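Local atomic coordinates of 3-oxoacyl-(acyl-carrier protein) synthase II (Thermus thermophilus, PDB entry 1J3N), a protein that catalyses the elongating condensation step of fatty acid synthesis, probably joining an enzyme-bound acyl chain to malonyl-ACP to give 3-oxoacyl-ACP. Residues A[172-176]-A[177-181]. Sequence-based numbering, arbitrary orientation.
Sequences LRMIQ and LGEAD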
loop_
_atom_site.group_PDB
_atom_site.type_symbol
_atom_site.label_atom_id
_atom_site.label_comp_id
_atom_site.label_asym_id
_atom_site.label_seq_id
_atom_site.Cartn_x
_atom_site.Cartn_y
_atom_site.Cartn_z
ATOM N N LEU A 172 1.313 12.904 -5.705
ATOM C CA LEU A 172 1.487 14.350 -5.613
ATOM C C LEU A 172 2.836 14.612 -4.960
ATOM O O LEU A 172 3.636 15.403 -5.460
ATOM C CB LEU A 172 0.387 14.973 -4.746
ATOM C CG LEU A 172 0.599 16.426 -4.292
ATOM C CD1 LEU A 172 0.512 17.377 -5.486
ATOM C CD2 LEU A 172 -0.457 16.790 -3.257
ATOM N N ARG A 173 3.084 13.931 -3.845
ATOM C CA ARG A 173 4.333 14.093 -3.095
ATOM C C ARG A 173 5.547 13.696 -3.913
ATOM O O ARG A 173 6.561 14.374 -3.903
ATOM C CB ARG A 173 4.295 13.262 -1.812
ATOM C CG ARG A 173 3.226 13.696 -0.835
ATOM C CD ARG A 173 3.292 15.192 -0.528
ATOM N NE ARG A 173 2.384 15.541 0.563
ATOM C CZ ARG A 173 1.747 16.702 0.674
ATOM N NH1 ARG A 173 1.908 17.648 -0.245
ATOM N NH2 ARG A 173 0.943 16.919 1.707
ATOM N N MET A 174 5.419 12.572 -4.608
ATOM C CA MET A 174 6.458 12.032 -5.462
ATOM C C MET A 174 6.924 13.076 -6.487
ATOM O O MET A 174 8.122 13.215 -6.750
ATOM C CB MET A 174 5.890 10.805 -6.170
ATOM C CG MET A 174 6.880 9.801 -6.702
ATOM S SD MET A 174 5.917 8.428 -7.424
ATOM C CE MET A 174 5.587 7.443 -5.998
ATOM N N ILE A 175 5.983 13.802 -7.083
ATOM C CA ILE A 175 6.358 14.820 -8.063
ATOM C C ILE A 175 6.884 16.081 -7.360
ATOM O O ILE A 175 7.882 16.655 -7.782
ATOM C CB ILE A 175 5.159 15.189 -8.996
ATOM C CG1 ILE A 175 4.681 13.936 -9.753
ATOM C CG2 ILE A 175 5.588 16.254 -9.997
ATOM C CD1 ILE A 175 3.463 14.159 -10.635
ATOM N N GLN A 176 6.223 16.507 -6.284
ATOM C CA GLN A 176 6.669 17.696 -5.546
ATOM C C GLN A 176 8.096 17.522 -5.026
ATOM O O GLN A 176 8.873 18.475 -4.980
ATOM C CB GLN A 176 5.759 17.977 -4.348
ATOM C CG GLN A 176 4.314 18.309 -4.673
ATOM C CD GLN A 176 3.505 18.591 -3.417
ATOM O OE1 GLN A 176 3.527 17.807 -2.468
ATOM N NE2 GLN A 176 2.784 19.712 -3.408
ATOM N N LEU A 177 8.424 16.295 -4.625
ATOM C CA LEU A 177 9.739 15.958 -4.089
ATOM C C LEU A 177 10.802 15.751 -5.175
ATOM O O LEU A 177 11.982 15.585 -4.870
ATOM C CB LEU A 177 9.636 14.689 -3.225
ATOM C CG LEU A 177 8.823 14.739 -1.925
ATOM C CD1 LEU A 177 8.366 13.338 -1.542
ATOM C CD2 LEU A 177 9.662 15.353 -0.814
ATOM N N GLY A 178 10.385 15.752 -6.437
ATOM C CA GLY A 178 11.332 15.565 -7.525
ATOM C C GLY A 178 11.691 14.123 -7.860
ATOM O O GLY A 178 12.655 13.881 -8.594
ATOM N N GLU A 179 10.922 13.164 -7.346
ATOM C CA GLU A 179 11.192 11.745 -7.605
ATOM C C GLU A 179 10.659 11.316 -8.971
ATOM O O GLU A 179 11.006 10.250 -9.482
ATOM C CB GLU A 179 10.561 10.866 -6.511
ATOM C CG GLU A 179 11.002 11.233 -5.091
ATOM C CD GLU A 179 10.317 10.400 -4.020
ATOM O OE1 GLU A 179 9.080 10.232 -4.095
ATOM O OE2 GLU A 179 11.007 9.918 -3.095
ATOM N N ALA A 180 9.816 12.157 -9.556
ATOM C CA ALA A 180 9.228 11.880 -10.857
ATOM C C ALA A 180 8.632 13.165 -11.407
ATOM O O ALA A 180 8.350 14.097 -10.651
ATOM C CB ALA A 180 8.133 10.804 -10.722
ATOM N N ASP A 181 8.443 13.216 -12.722
ATOM C CA ASP A 181 7.859 14.392 -13.355
ATOM C C ASP A 181 6.429 14.125 -13.785
ATOM O O ASP A 181 5.623 15.044 -13.909
ATOM C CB ASP A 181 8.702 14.815 -14.553
ATOM C CG ASP A 181 10.122 15.101 -14.157
ATOM O OD1 ASP A 181 10.290 15.766 -13.113
ATOM O OD2 ASP A 181 11.055 14.668 -14.869
#
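The carboxylate of Glu179 turns OE1 back over Met174, 3.4 Å from Met174 CG, while the flat guanidinium of Arg173, whose CB touches Leu177 CD1, meets the amide of Gln176 at its edge. There Arg173 NH1 donates to a lone pair of Gln176 OE1 (2.8 Å), only 3° out of the guanidinium plane, a bond in the plane of both groups that ties side chains about one helical turn apart. Arg173 NH2 and Glu179 OE2 form salt bridges with Glu179 and Arg173 of the second subunit, and Glu179 OE1 pairs with Arg260 of that subunit, so both groups belong to the dimer interface. The Met174 and Glu179 side chains cross nearly at right angles; with its CG anti to the backbone N (chi1 -158°), Met174 also brings CG to 4.3 Å from Ala180 CB. Helix 163-176 ends here in a Schellman motif: Glu179 N reaches back to Met174 O at 2.9 Å, Gly178 N bonds to Ile175 O, and Gly178 itself takes the positive phi (83°) that turns the chain out of the helix. Ala180 N adds a weak bond to Met174 O. One residue earlier, Leu177 N makes the last regular i to i+4 helix bond of this run, to Arg173 O, and the Leu177 side chain lies against that same oxygen, CG at 3.0 Å. The chain then runs into strand 182-189 of the thiolase-type core, passing Ile175, whose CA makes a CA-H...O contact with Ala180 O (3.3 Å) and whose CG2 rests on that oxygen. Asp181, at the strand's threshold, forms salt bridges with Arg2 and Arg97; Arg2 also donates to Ile175 O.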